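Local coordinates for protein cysteine synthase (Fusobacterium nucleatum subsp. nucleatum, PDB 5Z5C) that uses pyridoxal 5'-phosphate to produce hydrogen sulfide, probably by releasing it from L-cysteine, at residues Ser42-Leu45 with Asp51-Ala54; Cys210-Leu215 with Gly278-Gly283. All coordinates share one frame; numbering follows the deposited sequence.

Both contacts of this fold type II pyridoxal-phosphate enzyme are buried, but interaction 1 borders the dimer interface and interaction 2 lies wholly inside the subunit. They sit on opposite sides of the chain's centre, with nearest atoms about 11 Å apart, and share no helix or strand. Interaction 1 folds a loop against helix 50-57, close in sequence, and is polar: a carboxylate, an amide and a guanidinium group take part, each bonded chiefly outside the pair of segments. Interaction 2 joins strand 210-214 to helix 275-288, far apart in sequence, and is largely apolar, resting on one leucine. Each has a helix that comes close to the cofactor site.

Interaction 1 of 2, residues Ser42-Leu45 with Asp51-Ala54; sequences SYNL and DRMA
The carboxylate of Asp51 has the loop residue Leu45 over one face: Leu45 CB stands 4.0 Å from Asp51 CG, and the backbone N of Leu45 lies above Asp51 OD2. At the OD2 end, Asn44 CB closes in to 3.2 Å from Asp51 OD2. Asn44 ND2 comes to the Arg52 guanidinium obliquely, with the amide and guanidinium planes 70° apart and the two side chains crossing at about a right angle. This is the loop that leads into helix 50-57 of a fold type II pyridoxal-phosphate enzyme. Lys50, at the start of that helix, belongs to the cofactor pocket and is probably the lysine of the internal aldimine, as in relatives. Tyr43 centres an inverse gamma turn that bends the chain just before the two touching loop residues.

Leu45 N is 3.4 Å from Asp51 OD2, but it approaches from above the carboxylate and the angle is too poor for a hydrogen bond. Asp51 is held instead by Thr46 OG1 on OD1 and, weakly, by Ser48 N on OD2, so the residue ties down the turn between loop and helix. With CG anti to its own carbonyl carbon (chi1 -65°), Asp51 carries the carboxylate back toward that turn. Glu41 gathers the other two polar groups: its O accepts from Asn44 ND2 and its carboxylate makes a salt bridge to Arg52 NE, while Glu168 pairs with Arg52 NH2. Reached by a chain extended from CG to NE, the guanidinium group is probably held by these two carboxylates. At the dimer interface, Tyr43 OH hydrogen-bonds Leu16 O of the second subunit. The amide oxygen, Asn44 OD1, accepts from Gly18 N and stops 4.1 Å from Arg52 CG.

Interaction 2 of 2, residues Cys210-Leu215 with Gly278-Gly283; sequences CPLEPL and GANFIG
Ala279 O takes the helical hydrogen bond from Gly283 N at 2.8 Å, and against the same oxygen rests a methyl group of the strand: Leu212 CD1 lies 3.4 Å from Ala279 O. The contact packs strand 210-214, an inner member of the Rossmann-like parallel sheet that carries the glycine-rich cofactor loop, on helix 275-288. The axes of strand and helix segment approach to 9.4 Å, with their N-to-C directions 125° apart.

Leu212 is the one strand residue that touches the helix segment. Its CG is anti to the backbone N (chi1 175°), which sends the branch out from the sheet so that both methyls meet the helix. CD1 settles over the turn from Ala279 to Gly283, and since Gly283 has no side chain, its CA comes within 3.8 Å of Leu212 CD1. The other branch meets a methyl, Leu212 CD2 lying 4.2 Å from Ala279 CB. Asn280 adds a polar flank, its OD1 standing 4.0 Å from Leu212 CD1.

That amide is occupied elsewhere: OD1 accepts from Gly186 N and ND2 donates to Val300 O, which fixes the rotation of the group and joins the helix to strand 182-186 and to the backbone at Val300. That strand leads into the glycine-rich turn where Gly188, Thr189 and Gly190 bind pyridoxal phosphate, followed by Thr192 on helix 191-196; Ser276, another binding residue, lies on helix 275-288. Leu212 bonds by its backbone to Ala185 and Val187, so both sides of the contact hold on to the end of strand 182-186 and the residue after it. Methyl packing against a glycine probably lets the helix sit close to the sheet, while the buried Asn280 amide, bonded at both ends, would help hold its placement beside the cofactor loop.

Interaction 1 of 2, residues Ser42-Leu45 with Asp51-Ala54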
loop_
_atom_site.group_PDB
_atom_site.type_symbol
_atom_site.label_atom_id
_atom_site.label_comp_id
_atom_site.label_asym_id
_atom_site.label_seq_id
_atom_site.Cartn_x
_atom_site.Cartn_y
_atom_site.Cartn_z
ATOM N N SER B 42 4.389 4.060 2.762
ATOM C CA SER B 42 3.511 3.120 2.050
ATOM C C SER B 42 2.044 3.082 2.607
ATOM O O SER B 42 1.094 2.773 1.873
ATOM C CB SER B 42 4.105 1.698 2.003
ATOM O OG SER B 42 3.862 1.056 3.241
ATOM N N TYR B 43 1.865 3.446 3.873
ATOM C CA TYR B 43 0.568 3.407 4.550
ATOM C C TYR B 43 -0.290 4.681 4.192
ATOM O O TYR B 43 -0.655 5.485 5.066
ATOM C CB TYR B 43 0.764 3.417 6.063
ATOM C CG TYR B 43 1.340 2.118 6.653
ATOM C CD1 TYR B 43 2.686 1.801 6.516
ATOM C CD2 TYR B 43 0.539 1.250 7.386
ATOM C CE1 TYR B 43 3.206 0.642 7.066
ATOM C CE2 TYR B 43 1.055 0.089 7.941
ATOM C CZ TYR B 43 2.393 -0.216 7.778
ATOM O OH TYR B 43 2.913 -1.370 8.340
ATOM N N ASN B 44 -0.618 4.835 2.924
ATOM C CA ASN B 44 -1.229 6.004 2.353
ATOM C C ASN B 44 -2.128 5.537 1.247
ATOM O O ASN B 44 -1.969 4.425 0.769
ATOM C CB ASN B 44 -0.155 6.955 1.795
ATOM C CG ASN B 44 0.307 7.961 2.824
ATOM O OD1 ASN B 44 -0.512 8.761 3.299
ATOM N ND2 ASN B 44 1.612 7.954 3.163
ATOM N N LEU B 45 -3.033 6.400 0.792
ATOM C CA LEU B 45 -4.031 6.040 -0.233
ATOM C C LEU B 45 -3.514 5.250 -1.410
ATOM O O LEU B 45 -4.094 4.270 -1.746
ATOM C CB LEU B 45 -4.746 7.306 -0.781
ATOM C CG LEU B 45 -5.851 7.095 -1.801
ATOM C CD1 LEU B 45 -7.021 6.329 -1.191
ATOM C CD2 LEU B 45 -6.322 8.435 -2.346
ATOM N N ASP B 51 0.841 11.147 -1.692
ATOM C CA ASP B 51 -0.565 11.292 -1.305
ATOM C C ASP B 51 -0.791 12.443 -0.307
ATOM O O ASP B 51 -1.792 13.128 -0.417
ATOM C CB ASP B 51 -1.119 10.010 -0.676
ATOM C CG ASP B 51 -1.174 8.846 -1.652
ATOM O OD1 ASP B 51 -1.714 9.024 -2.765
ATOM O OD2 ASP B 51 -0.690 7.754 -1.293
ATOM N N ARG B 52 0.118 12.627 0.656
ATOM C CA ARG B 52 0.011 13.701 1.636
ATOM C C ARG B 52 0.049 15.064 0.916
ATOM O O ARG B 52 -0.717 15.959 1.213
ATOM C CB ARG B 52 1.181 13.694 2.597
ATOM C CG ARG B 52 1.241 12.488 3.520
ATOM C CD ARG B 52 2.515 12.550 4.309
ATOM N NE ARG B 52 2.646 11.506 5.292
ATOM C CZ ARG B 52 2.386 11.653 6.578
ATOM N NH1 ARG B 52 1.781 12.754 7.015
ATOM N NH2 ARG B 52 2.662 10.677 7.416
ATOM N N MET B 53 0.945 15.143 -0.060
ATOM C CA MET B 53 1.237 16.327 -0.814
ATOM C C MET B 53 0.102 16.667 -1.780
ATOM O O MET B 53 -0.287 17.816 -1.853
ATOM C CB MET B 53 2.533 16.119 -1.586
ATOM C CG MET B 53 3.057 17.374 -2.243
ATOM S SD MET B 53 2.505 17.640 -3.932
ATOM C CE MET B 53 3.663 16.596 -4.815
ATOM N N ALA B 54 -0.378 15.687 -2.535
ATOM C CA ALA B 54 -1.517 15.889 -3.427
ATOM C C ALA B 54 -2.801 16.329 -2.698
ATOM O O ALA B 54 -3.520 17.236 -3.172
ATOM C CB ALA B 54 -1.790 14.654 -4.283
#

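Interaction 2 of 2, residues Cys210-Leu215 with Gly278-Gly283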
loop_
_atom_site.group_PDB
_atom_site.type_symbol
_atom_site.label_atom_id
_atom_site.label_comp_id
_atom_site.label_asym_id
_atom_site.label_seq_id
_atom_site.Cartn_x
_atom_site.Cartn_y
_atom_site.Cartn_z
ATOM N N CYS B 210 19.906 17.368 5.527
ATOM C CA CYS B 210 20.754 17.065 4.390
ATOM C C CYS B 210 19.921 16.504 3.240
ATOM O O CYS B 210 19.274 15.440 3.403
ATOM C CB CYS B 210 21.845 16.064 4.789
ATOM S SG CYS B 210 23.026 16.667 6.022
ATOM N N PRO B 211 19.910 17.199 2.080
ATOM C CA PRO B 211 19.219 16.648 0.930
ATOM C C PRO B 211 20.090 15.613 0.285
ATOM O O PRO B 211 21.343 15.679 0.387
ATOM C CB PRO B 211 19.007 17.862 0.021
ATOM C CG PRO B 211 20.196 18.745 0.312
ATOM C CD PRO B 211 20.559 18.490 1.757
ATOM N N LEU B 212 19.453 14.652 -0.381
ATOM C CA LEU B 212 20.175 13.536 -0.928
ATOM C C LEU B 212 20.016 13.502 -2.429
ATOM O O LEU B 212 18.963 13.823 -2.959
ATOM C CB LEU B 212 19.717 12.238 -0.240
ATOM C CG LEU B 212 20.272 10.898 -0.749
ATOM C CD1 LEU B 212 20.230 9.851 0.334
ATOM C CD2 LEU B 212 19.514 10.408 -1.988
ATOM N N GLU B 213 21.086 13.111 -3.108
ATOM C CA GLU B 213 21.103 12.957 -4.561
ATOM C C GLU B 213 21.791 11.624 -4.864
ATOM O O GLU B 213 22.479 11.099 -4.006
ATOM C CB GLU B 213 21.886 14.129 -5.222
ATOM C CG GLU B 213 23.409 14.009 -5.041
ATOM C CD GLU B 213 24.239 15.243 -5.381
ATOM O OE1 GLU B 213 23.710 16.172 -6.025
ATOM O OE2 GLU B 213 25.435 15.270 -5.018
ATOM N N PRO B 214 21.620 11.080 -6.068
ATOM C CA PRO B 214 22.445 9.961 -6.518
ATOM C C PRO B 214 23.857 10.405 -6.950
ATOM O O PRO B 214 24.012 11.363 -7.680
ATOM C CB PRO B 214 21.696 9.415 -7.733
ATOM C CG PRO B 214 20.663 10.408 -8.066
ATOM C CD PRO B 214 20.709 11.550 -7.102
ATOM N N LEU B 215 24.877 9.699 -6.490
ATOM C CA LEU B 215 26.263 9.885 -6.950
ATOM C C LEU B 215 26.429 9.733 -8.475
ATOM O O LEU B 215 27.288 10.401 -9.071
ATOM C CB LEU B 215 27.140 8.876 -6.231
ATOM C CG LEU B 215 28.653 9.055 -6.265
ATOM C CD1 LEU B 215 29.057 10.415 -5.703
ATOM C CD2 LEU B 215 29.301 7.931 -5.466
ATOM N N GLY B 278 15.924 2.851 0.199
ATOM C CA GLY B 278 17.238 2.260 0.469
ATOM C C GLY B 278 18.287 3.356 0.433
ATOM O O GLY B 278 19.181 3.371 1.253
ATOM N N ALA B 279 18.120 4.284 -0.519
ATOM C CA ALA B 279 18.957 5.466 -0.662
ATOM C C ALA B 279 18.948 6.299 0.599
ATOM O O ALA B 279 20.014 6.607 1.154
ATOM C CB ALA B 279 18.507 6.321 -1.858
ATOM N N ASN B 280 17.747 6.626 1.075
ATOM C CA ASN B 280 17.577 7.372 2.340
ATOM C C ASN B 280 18.201 6.708 3.552
ATOM O O ASN B 280 18.700 7.405 4.431
ATOM C CB ASN B 280 16.072 7.659 2.620
ATOM C CG ASN B 280 15.517 8.724 1.703
ATOM O OD1 ASN B 280 16.286 9.392 1.028
ATOM N ND2 ASN B 280 14.193 8.894 1.667
ATOM N N PHE B 281 18.125 5.383 3.644
ATOM C CA PHE B 281 18.701 4.674 4.753
ATOM C C PHE B 281 20.237 4.874 4.785
ATOM O O PHE B 281 20.805 5.199 5.851
ATOM C CB PHE B 281 18.382 3.178 4.681
ATOM C CG PHE B 281 18.780 2.420 5.924
ATOM C CD1 PHE B 281 20.103 1.932 6.082
ATOM C CD2 PHE B 281 17.870 2.203 6.934
ATOM C CE1 PHE B 281 20.471 1.235 7.223
ATOM C CE2 PHE B 281 18.233 1.516 8.082
ATOM C CZ PHE B 281 19.520 1.007 8.218
ATOM N N ILE B 282 20.859 4.676 3.612
ATOM C CA ILE B 282 22.299 4.843 3.430
ATOM C C ILE B 282 22.633 6.290 3.731
ATOM O O ILE B 282 23.556 6.565 4.489
ATOM C CB ILE B 282 22.771 4.487 1.993
ATOM C CG1 ILE B 282 22.698 2.972 1.696
ATOM C CG2 ILE B 282 24.143 5.043 1.752
ATOM C CD1 ILE B 282 23.302 2.073 2.759
ATOM N N GLY B 283 21.850 7.205 3.157
ATOM C CA GLY B 283 21.934 8.631 3.458
ATOM C C GLY B 283 22.006 8.950 4.922
ATOM O O GLY B 283 22.930 9.639 5.388
#